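Local structure of methylocystis parvus OBBP MbnE (Methylocystis parvus OBBP, 5ICQ) at residues G64-G69 with P600-W605; V92-Q97 with G225-A230; L238-D243 with D261-Q266. The protein probably binds the copper-chelating peptide methanobactin in the periplasm, as a family 5 extracellular solute-binding protein working with a transport system. All coordinates share one frame; numbering follows the deposited sequence.

Interaction 1: residues G64-G69 with P600-W605; sequences GRLRVG and PTLESW. With SO4 (sulfate ion), chain B.
Leu602, which meets Leu66 across the contact, lays its CD1 over one face of the Trp605 indole, 4.1 Å above the ring plane and displaced toward the rim. The same ring stacks edge-to-face with Phe598 and His580. A second flat group, the Arg65 guanidinium, looks away from the 600-605 segment: a sulfate, probably from the crystallisation liquor, sits at its edge near the plane, with O4 taking hydrogen bonds from both NH1 and NH2. These bonds are so short that their exact lengths are doubtful. Arg237 also binds the sulfate, and Arg65 NH2 makes a salt bridge to Glu262.

Between the segments, methyl groups rest on backbone carbonyls and on Leu602, with no hydrogen bond across. Leu66 crosses Leu602 at about a right angle, and its CD2 lies 4.1 Å from Leu602 CB. With CG anti to the backbone N (chi1 174°), Leu66 also brings CD2 to 3.3 Å from the carbonyl O of Thr601. Val68 straddles the next carbonyl back: CG1 stands 3.5 Å from Pro600 O and CG2 3.6 Å from it. Thr601 turns its hydroxyl elsewhere, bonding through OG1 to Asn94 ND2.

The example illustrates how the end of a long chain can return to its beginning. Pro600 to Leu602 lie against strand 65-71, one of the two edge strands of a four-stranded mixed sheet, and a type I beta turn from Leu602 to Trp605, closed by Trp605 N bonding to Leu602 O at 2.9 Å, then folds the C-terminal loop back on itself.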
loop_
_atom_site.group_PDB
_atom_site.type_symbol
_atom_site.label_atom_id
_atom_site.label_comp_id
_atom_site.label_asym_id
_atom_site.label_seq_id
_atom_site.Cartn_x
_atom_site.Cartn_y
_atom_site.Cartn_z
ATOM N N GLY A 64 -17.416 -19.978 16.697
ATOM C CA GLY A 64 -17.624 -18.658 17.252
ATOM C C GLY A 64 -17.871 -17.592 16.199
ATOM O O GLY A 64 -17.680 -17.789 14.996
ATOM N N ARG A 65 -18.319 -16.429 16.676
ATOM C CA ARG A 65 -18.575 -15.275 15.827
ATOM C C ARG A 65 -17.552 -14.187 16.122
ATOM O O ARG A 65 -17.391 -13.782 17.278
ATOM C CB ARG A 65 -19.987 -14.731 16.050
ATOM C CG ARG A 65 -20.252 -13.383 15.364
ATOM C CD ARG A 65 -21.706 -12.900 15.542
ATOM N NE ARG A 65 -22.670 -13.779 14.881
ATOM C CZ ARG A 65 -23.915 -13.427 14.571
ATOM N NH1 ARG A 65 -24.346 -12.204 14.856
ATOM N NH2 ARG A 65 -24.731 -14.292 13.970
ATOM N N LEU A 66 -16.869 -13.711 15.085
ATOM C CA LEU A 66 -16.009 -12.536 15.220
ATOM C C LEU A 66 -16.817 -11.288 14.898
ATOM O O LEU A 66 -17.489 -11.233 13.866
ATOM C CB LEU A 66 -14.802 -12.619 14.284
ATOM C CG LEU A 66 -13.878 -11.394 14.204
ATOM C CD1 LEU A 66 -13.117 -11.179 15.528
ATOM C CD2 LEU A 66 -12.905 -11.548 13.032
ATOM N N ARG A 67 -16.751 -10.286 15.774
ATOM C CA ARG A 67 -17.409 -9.009 15.533
ATOM C C ARG A 67 -16.342 -8.000 15.139
ATOM O O ARG A 67 -15.487 -7.633 15.959
ATOM C CB ARG A 67 -18.197 -8.530 16.751
ATOM C CG ARG A 67 -19.466 -9.336 17.041
ATOM C CD ARG A 67 -19.167 -10.500 17.965
ATOM N NE ARG A 67 -18.355 -10.064 19.095
ATOM C CZ ARG A 67 -18.831 -9.464 20.179
ATOM N NH1 ARG A 67 -20.134 -9.239 20.303
ATOM N NH2 ARG A 67 -17.997 -9.096 21.145
ATOM N N VAL A 68 -16.415 -7.560 13.884
ATOM C CA VAL A 68 -15.488 -6.623 13.262
ATOM C C VAL A 68 -16.195 -5.286 13.097
ATOM O O VAL A 68 -17.380 -5.242 12.740
ATOM C CB VAL A 68 -15.027 -7.172 11.893
ATOM C CG1 VAL A 68 -14.348 -6.099 11.068
ATOM C CG2 VAL A 68 -14.110 -8.370 12.087
ATOM N N GLY A 69 -15.482 -4.201 13.378
ATOM C CA GLY A 69 -16.041 -2.869 13.220
ATOM C C GLY A 69 -15.225 -2.012 12.272
ATOM O O GLY A 69 -13.994 -1.950 12.369
ATOM N N PRO A 600 -8.795 -7.458 7.451
ATOM C CA PRO A 600 -9.915 -6.894 8.223
ATOM C C PRO A 600 -10.729 -7.939 8.966
ATOM O O PRO A 600 -11.352 -7.607 9.984
ATOM C CB PRO A 600 -10.757 -6.178 7.153
ATOM C CG PRO A 600 -10.409 -6.889 5.871
ATOM C CD PRO A 600 -8.955 -7.254 6.000
ATOM N N THR A 601 -10.736 -9.198 8.516
ATOM C CA THR A 601 -11.497 -10.233 9.205
ATOM C C THR A 601 -10.608 -11.234 9.936
ATOM O O THR A 601 -11.098 -12.301 10.337
ATOM C CB THR A 601 -12.409 -10.970 8.220
ATOM O OG1 THR A 601 -11.608 -11.640 7.245
ATOM C CG2 THR A 601 -13.347 -9.982 7.519
ATOM N N LEU A 602 -9.327 -10.921 10.125
ATOM C CA LEU A 602 -8.447 -11.684 11.023
ATOM C C LEU A 602 -8.428 -13.172 10.662
ATOM O O LEU A 602 -8.686 -14.046 11.497
ATOM C CB LEU A 602 -8.875 -11.484 12.482
ATOM C CG LEU A 602 -8.981 -10.026 12.948
ATOM C CD1 LEU A 602 -9.350 -9.955 14.444
ATOM C CD2 LEU A 602 -7.694 -9.271 12.681
ATOM N N GLU A 603 -8.093 -13.455 9.395
ATOM C CA GLU A 603 -8.180 -14.836 8.914
ATOM C C GLU A 603 -7.317 -15.808 9.717
ATOM O O GLU A 603 -7.635 -17.003 9.767
ATOM C CB GLU A 603 -7.799 -14.921 7.435
ATOM C CG GLU A 603 -6.500 -14.266 7.081
ATOM C CD GLU A 603 -6.714 -12.904 6.437
ATOM O OE1 GLU A 603 -7.557 -12.120 6.942
ATOM O OE2 GLU A 603 -6.053 -12.630 5.409
ATOM N N SER A 604 -6.218 -15.349 10.325
ATOM C CA SER A 604 -5.386 -16.274 11.100
ATOM C C SER A 604 -5.777 -16.377 12.575
ATOM O O SER A 604 -5.246 -17.243 13.281
ATOM C CB SER A 604 -3.902 -15.879 11.003
ATOM O OG SER A 604 -3.658 -14.640 11.653
ATOM N N TRP A 605 -6.691 -15.546 13.057
ATOM C CA TRP A 605 -7.052 -15.571 14.468
ATOM C C TRP A 605 -8.128 -16.621 14.735
ATOM O O TRP A 605 -8.683 -17.233 13.816
ATOM C CB TRP A 605 -7.552 -14.200 14.928
ATOM C CG TRP A 605 -6.540 -13.089 14.930
ATOM C CD1 TRP A 605 -5.721 -12.713 13.902
ATOM C CD2 TRP A 605 -6.312 -12.142 15.990
ATOM N NE1 TRP A 605 -4.972 -11.614 14.271
ATOM C CE2 TRP A 605 -5.315 -11.248 15.546
ATOM C CE3 TRP A 605 -6.831 -11.990 17.281
ATOM C CZ2 TRP A 605 -4.838 -10.196 16.342
ATOM C CZ3 TRP A 605 -6.346 -10.951 18.078
ATOM C CH2 TRP A 605 -5.367 -10.067 17.602
HETATM S S SO4 B . -27.997 -12.181 13.729
HETATM O O1 SO4 B . -28.643 -12.747 12.551
HETATM O O2 SO4 B . -28.211 -10.740 13.790
HETATM O O3 SO4 B . -28.545 -12.784 14.943
HETATM O O4 SO4 B . -26.572 -12.461 13.646
#

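Interaction 2: residues V92-Q97 with G225-A230; sequences VGNVFQ and GPYVVA
The loop around Asn94 and Val95 and the start of strand 227-233 meet through their backbones, held by two hydrogen bonds. Tyr227 N gives a nearly straight bond to Asn94 O at 3.0 Å (165° at the hydrogen). Gly225 N reaches Val95 O at 2.9 Å along a more bent path (133°), so two successive carbonyls of the loop are used. Gly225 lacks a CB, and its CA can therefore approach Asn94 O to 3.4 Å in a CA-H...O contact. The loop is closed on itself by Gly93 N bonding to Phe96 O, with Gly93 at backbone angles where a CB would press on the carbonyl O of Val92.

Among the side chains, Asn94 and Tyr227 lie alongside each other and point the same way, the amide nearly perpendicular to the ring (87°) and Asn94 OD1 3.6 Å from Tyr227 CD2. Asn94 ND2 is held by Gly90 O, while the Tyr227 hydroxyl bonds to Phe260 O. Val95 CG2 faces Tyr227 O at 3.5 Å and packs on Val229 CG2. Gln97, extended beyond CG, passes over Gly225 with CD 3.7 Å from its CA, and its amide is gripped beyond: OE1 by Ser224 and Trp247, NE2 by Tyr246. A leucine in place of Gln97 would probably leave those three partners without their mate and loosen the cover over Gly225.

Read as chemistry, the contact depends on main-chain carbonyls answered by amides, while the buried amide groups of Asn94 and Gln97 find partners outside the two segments.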
loop_
_atom_site.group_PDB
_atom_site.type_symbol
_atom_site.label_atom_id
_atom_site.label_comp_id
_atom_site.label_asym_id
_atom_site.label_seq_id
_atom_site.Cartn_x
_atom_site.Cartn_y
_atom_site.Cartn_z
ATOM N N VAL A 92 -13.033 -10.202 -0.490
ATOM C CA VAL A 92 -11.871 -10.813 -1.111
ATOM C C VAL A 92 -11.281 -11.823 -0.142
ATOM O O VAL A 92 -11.190 -11.564 1.068
ATOM C CB VAL A 92 -10.852 -9.726 -1.499
ATOM C CG1 VAL A 92 -9.586 -10.351 -2.068
ATOM C CG2 VAL A 92 -11.479 -8.752 -2.502
ATOM N N GLY A 93 -10.910 -12.995 -0.658
ATOM C CA GLY A 93 -10.327 -14.023 0.187
ATOM C C GLY A 93 -11.382 -14.888 0.852
ATOM O O GLY A 93 -11.396 -16.106 0.662
ATOM N N ASN A 94 -12.279 -14.263 1.624
ATOM C CA ASN A 94 -13.336 -15.011 2.305
ATOM C C ASN A 94 -14.354 -15.578 1.323
ATOM O O ASN A 94 -14.864 -16.687 1.524
ATOM C CB ASN A 94 -14.047 -14.117 3.318
ATOM C CG ASN A 94 -13.165 -13.762 4.499
ATOM O OD1 ASN A 94 -12.401 -14.599 4.998
ATOM N ND2 ASN A 94 -13.260 -12.520 4.948
ATOM N N VAL A 95 -14.701 -14.814 0.290
ATOM C CA VAL A 95 -15.709 -15.217 -0.691
ATOM C C VAL A 95 -15.091 -15.410 -2.069
ATOM O O VAL A 95 -15.213 -16.480 -2.671
ATOM C CB VAL A 95 -16.872 -14.199 -0.746
ATOM C CG1 VAL A 95 -17.884 -14.624 -1.790
ATOM C CG2 VAL A 95 -17.545 -14.090 0.611
ATOM N N PHE A 96 -14.400 -14.392 -2.577
ATOM C CA PHE A 96 -13.805 -14.432 -3.910
ATOM C C PHE A 96 -12.345 -14.856 -3.835
ATOM O O PHE A 96 -11.562 -14.260 -3.088
ATOM C CB PHE A 96 -13.897 -13.060 -4.579
ATOM C CG PHE A 96 -15.299 -12.540 -4.701
ATOM C CD1 PHE A 96 -16.208 -13.156 -5.548
ATOM C CD2 PHE A 96 -15.695 -11.423 -3.990
ATOM C CE1 PHE A 96 -17.496 -12.669 -5.679
ATOM C CE2 PHE A 96 -16.983 -10.920 -4.116
ATOM C CZ PHE A 96 -17.886 -11.547 -4.954
ATOM N N GLN A 97 -11.970 -15.845 -4.644
ATOM C CA GLN A 97 -10.638 -16.431 -4.579
ATOM C C GLN A 97 -9.896 -16.243 -5.892
ATOM O O GLN A 97 -10.492 -16.273 -6.969
ATOM C CB GLN A 97 -10.700 -17.934 -4.300
ATOM C CG GLN A 97 -11.367 -18.306 -3.020
ATOM C CD GLN A 97 -11.226 -19.784 -2.782
ATOM O OE1 GLN A 97 -11.650 -20.598 -3.607
ATOM N NE2 GLN A 97 -10.588 -20.142 -1.679
ATOM N N GLY A 225 -15.008 -19.253 -1.805
ATOM C CA GLY A 225 -14.184 -19.193 -0.617
ATOM C C GLY A 225 -14.829 -19.833 0.600
ATOM O O GLY A 225 -15.930 -20.419 0.557
ATOM N N PRO A 226 -14.114 -19.741 1.726
ATOM C CA PRO A 226 -14.560 -20.420 2.954
ATOM C C PRO A 226 -15.855 -19.900 3.543
ATOM O O PRO A 226 -16.456 -20.611 4.355
ATOM C CB PRO A 226 -13.396 -20.178 3.923
ATOM C CG PRO A 226 -12.715 -18.939 3.387
ATOM C CD PRO A 226 -12.788 -19.121 1.894
ATOM N N TYR A 227 -16.282 -18.686 3.212
ATOM C CA TYR A 227 -17.493 -18.103 3.768
ATOM C C TYR A 227 -18.468 -17.737 2.664
ATOM O O TYR A 227 -18.069 -17.373 1.555
ATOM C CB TYR A 227 -17.204 -16.828 4.585
ATOM C CG TYR A 227 -16.352 -17.091 5.796
ATOM C CD1 TYR A 227 -16.924 -17.493 7.002
ATOM C CD2 TYR A 227 -14.968 -16.969 5.729
ATOM C CE1 TYR A 227 -16.124 -17.752 8.126
ATOM C CE2 TYR A 227 -14.168 -17.229 6.836
ATOM C CZ TYR A 227 -14.752 -17.612 8.026
ATOM O OH TYR A 227 -13.946 -17.884 9.111
ATOM N N VAL A 228 -19.752 -17.808 2.993
ATOM C CA VAL A 228 -20.800 -17.275 2.133
ATOM C C VAL A 228 -21.408 -16.052 2.804
ATOM O O VAL A 228 -21.315 -15.859 4.025
ATOM C CB VAL A 228 -21.892 -18.318 1.827
ATOM C CG1 VAL A 228 -21.270 -19.583 1.268
ATOM C CG2 VAL A 228 -22.711 -18.620 3.083
ATOM N N VAL A 229 -22.034 -15.210 1.986
ATOM C CA VAL A 229 -22.717 -14.023 2.491
ATOM C C VAL A 229 -24.089 -14.456 2.998
ATOM O O VAL A 229 -24.945 -14.883 2.219
ATOM C CB VAL A 229 -22.835 -12.937 1.421
ATOM C CG1 VAL A 229 -23.635 -11.762 1.962
ATOM C CG2 VAL A 229 -21.458 -12.480 0.994
ATOM N N ALA A 230 -24.288 -14.371 4.312
ATOM C CA ALA A 230 -25.488 -14.862 4.971
ATOM C C ALA A 230 -26.529 -13.783 5.208
ATOM O O ALA A 230 -27.728 -14.079 5.188
ATOM C CB ALA A 230 -25.126 -15.506 6.312
#

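Interaction 3: residues L238-D243 with D261-Q266; sequences LLLKRD and DEIDLQ
Asp261 OD1 takes two bonds from one guanidinium, Arg242 NE at 3.1 Å and NH2 at 3.2 Å, a side-on salt bridge. The oxygen lies in the guanidinium plane, yet the carboxylate stands almost perpendicular to it (86°), and NH2 meets the anti lone pair. A bend at chi3 (-46°) turns the arginine head to this position, and its NH1 is fixed by Tyr258 O. The same two residues are joined through the main chain, where Arg242 N bonds to Asp261 O at 2.8 Å.

From there an antiparallel ladder runs on, with Leu240 paired to Ile263 and Leu238 to Leu265 by reciprocal hydrogen bonds. Leu240 N points almost exactly at Ile263 O (177° at the hydrogen). On the face bearing these four residues, Leu240 CG packs 4.0 Å from Leu265 CD1. The other face is more polar: Leu239 crosses Asp264 at about a right angle, its CD1 3.9 Å from Asp264 CB, while Asp264 OD1 is engaged by Arg237. Lys241 and Glu262 run side by side, CG to CG at 4.1 Å, their charged ends not in contact, the carboxylate of Glu262 being taken by Arg65.

Strands 237-242 and 262-268 are thus the inner pair of the four-stranded mixed sheet. Strand 227-233 flanks the former in antiparallel fashion, strand 65-71 flanks the latter in parallel, and Leu240 and Ile263 both rest on Tyr227.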
loop_
_atom_site.group_PDB
_atom_site.type_symbol
_atom_site.label_atom_id
_atom_site.label_comp_id
_atom_site.label_asym_id
_atom_site.label_seq_id
_atom_site.Cartn_x
_atom_site.Cartn_y
_atom_site.Cartn_z
ATOM N N LEU A 238 -22.539 -6.629 7.336
ATOM C CA LEU A 238 -22.379 -7.758 6.428
ATOM C C LEU A 238 -22.055 -8.969 7.288
ATOM O O LEU A 238 -21.099 -8.930 8.068
ATOM C CB LEU A 238 -21.264 -7.483 5.417
ATOM C CG LEU A 238 -20.845 -8.654 4.529
ATOM C CD1 LEU A 238 -22.022 -9.079 3.668
ATOM C CD2 LEU A 238 -19.629 -8.284 3.666
ATOM N N LEU A 239 -22.871 -10.014 7.199
ATOM C CA LEU A 239 -22.658 -11.231 7.978
ATOM C C LEU A 239 -22.170 -12.346 7.064
ATOM O O LEU A 239 -22.852 -12.716 6.098
ATOM C CB LEU A 239 -23.929 -11.666 8.707
ATOM C CG LEU A 239 -23.781 -12.957 9.532
ATOM C CD1 LEU A 239 -22.838 -12.765 10.723
ATOM C CD2 LEU A 239 -25.140 -13.485 9.999
ATOM N N LEU A 240 -20.998 -12.878 7.378
ATOM C CA LEU A 240 -20.422 -14.017 6.683
ATOM C C LEU A 240 -20.586 -15.257 7.545
ATOM O O LEU A 240 -20.414 -15.201 8.762
ATOM C CB LEU A 240 -18.937 -13.792 6.403
ATOM C CG LEU A 240 -18.594 -12.511 5.656
ATOM C CD1 LEU A 240 -17.101 -12.464 5.389
ATOM C CD2 LEU A 240 -19.401 -12.432 4.362
ATOM N N LYS A 241 -20.918 -16.375 6.915
ATOM C CA LYS A 241 -21.081 -17.632 7.627
ATOM C C LYS A 241 -20.294 -18.703 6.891
ATOM O O LYS A 241 -20.302 -18.746 5.658
ATOM C CB LYS A 241 -22.569 -18.015 7.727
ATOM C CG LYS A 241 -22.822 -19.314 8.451
ATOM C CD LYS A 241 -24.291 -19.434 8.821
ATOM C CE LYS A 241 -24.559 -20.685 9.640
ATOM N NZ LYS A 241 -26.022 -20.816 9.917
ATOM N N ARG A 242 -19.616 -19.566 7.644
ATOM C CA ARG A 242 -18.772 -20.572 7.023
ATOM C C ARG A 242 -19.586 -21.447 6.075
ATOM O O ARG A 242 -20.738 -21.791 6.357
ATOM C CB ARG A 242 -18.119 -21.454 8.089
ATOM C CG ARG A 242 -17.377 -22.642 7.495
ATOM C CD ARG A 242 -16.973 -23.670 8.541
ATOM N NE ARG A 242 -16.371 -23.056 9.721
ATOM C CZ ARG A 242 -15.144 -22.559 9.759
ATOM N NH1 ARG A 242 -14.387 -22.596 8.661
ATOM N NH2 ARG A 242 -14.679 -22.034 10.882
ATOM N N ASP A 243 -18.996 -21.755 4.921
ATOM C CA ASP A 243 -19.488 -22.806 4.037
ATOM C C ASP A 243 -18.978 -24.129 4.589
ATOM O O ASP A 243 -17.775 -24.394 4.525
ATOM C CB ASP A 243 -18.995 -22.611 2.601
ATOM C CG ASP A 243 -19.495 -23.701 1.647
ATOM O OD1 ASP A 243 -20.191 -24.643 2.097
ATOM O OD2 ASP A 243 -19.179 -23.620 0.442
ATOM N N ASP A 261 -16.704 -19.367 12.875
ATOM C CA ASP A 261 -17.845 -19.885 12.128
ATOM C C ASP A 261 -18.615 -18.761 11.450
ATOM O O ASP A 261 -19.240 -18.980 10.406
ATOM C CB ASP A 261 -18.771 -20.687 13.049
ATOM C CG ASP A 261 -18.234 -22.092 13.352
ATOM O OD1 ASP A 261 -17.281 -22.543 12.672
ATOM O OD2 ASP A 261 -18.782 -22.759 14.257
ATOM N N GLU A 262 -18.555 -17.554 12.006
ATOM C CA GLU A 262 -19.261 -16.402 11.469
ATOM C C GLU A 262 -18.410 -15.164 11.669
ATOM O O GLU A 262 -17.698 -15.043 12.668
ATOM C CB GLU A 262 -20.620 -16.175 12.161
ATOM C CG GLU A 262 -21.700 -17.172 11.782
ATOM C CD GLU A 262 -22.833 -17.206 12.787
ATOM O OE1 GLU A 262 -23.363 -18.306 13.043
ATOM O OE2 GLU A 262 -23.183 -16.136 13.332
ATOM N N ILE A 263 -18.509 -14.236 10.722
ATOM C CA ILE A 263 -17.845 -12.942 10.815
ATOM C C ILE A 263 -18.899 -11.872 10.576
ATOM O O ILE A 263 -19.506 -11.834 9.499
ATOM C CB ILE A 263 -16.711 -12.788 9.794
ATOM C CG1 ILE A 263 -15.687 -13.916 9.966
ATOM C CG2 ILE A 263 -16.069 -11.393 9.956
ATOM C CD1 ILE A 263 -14.756 -14.060 8.789
ATOM N N ASP A 264 -19.103 -10.999 11.559
ATOM C CA ASP A 264 -20.088 -9.924 11.459
ATOM C C ASP A 264 -19.347 -8.604 11.308
ATOM O O ASP A 264 -18.707 -8.130 12.256
ATOM C CB ASP A 264 -21.003 -9.910 12.682
ATOM C CG ASP A 264 -22.127 -8.881 12.560
ATOM O OD1 ASP A 264 -22.472 -8.495 11.420
ATOM O OD2 ASP A 264 -22.667 -8.463 13.605
ATOM N N LEU A 265 -19.413 -8.023 10.111
ATOM C CA LEU A 265 -18.740 -6.764 9.807
ATOM C C LEU A 265 -19.748 -5.635 9.988
ATOM O O LEU A 265 -20.676 -5.496 9.187
ATOM C CB LEU A 265 -18.176 -6.757 8.387
ATOM C CG LEU A 265 -17.082 -7.796 8.099
ATOM C CD1 LEU A 265 -17.676 -9.058 7.489
ATOM C CD2 LEU A 265 -15.993 -7.230 7.200
ATOM N N GLN A 266 -19.557 -4.825 11.025
ATOM C CA GLN A 266 -20.467 -3.728 11.343
ATOM C C GLN A 266 -19.815 -2.395 11.010
ATOM O O GLN A 266 -18.637 -2.179 11.311
ATOM C CB GLN A 266 -20.853 -3.734 12.821
ATOM C CG GLN A 266 -21.416 -5.034 13.340
ATOM C CD GLN A 266 -21.680 -4.960 14.832
ATOM O OE1 GLN A 266 -21.812 -3.872 15.386
ATOM N NE2 GLN A 266 -21.757 -6.112 15.486
#

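How the interactions relate
From the N terminus, strand 65-71 is the first strand of the shared sheet, but interaction 1 closes only when the C-terminal loop at 600-605 returns to it, so its loop encloses both other contacts. Within it, interaction 2 opens at 92-97 and closes at 225-230. Interaction 3 follows in series, a short excursion between 238-243 and 261-266; none of the three cross. All reach one sheet, in the order 65-71, 262-268, 237-242, 227-233. Probable backbone hydrogen bonds, Gln266 N to Val68 O and Ala230 N to Leu239 O, join interactions 1 and 3 and interactions 2 and 3. Together they tie the early strand, the 227-268 strands and the C-terminal loop together around one sheet.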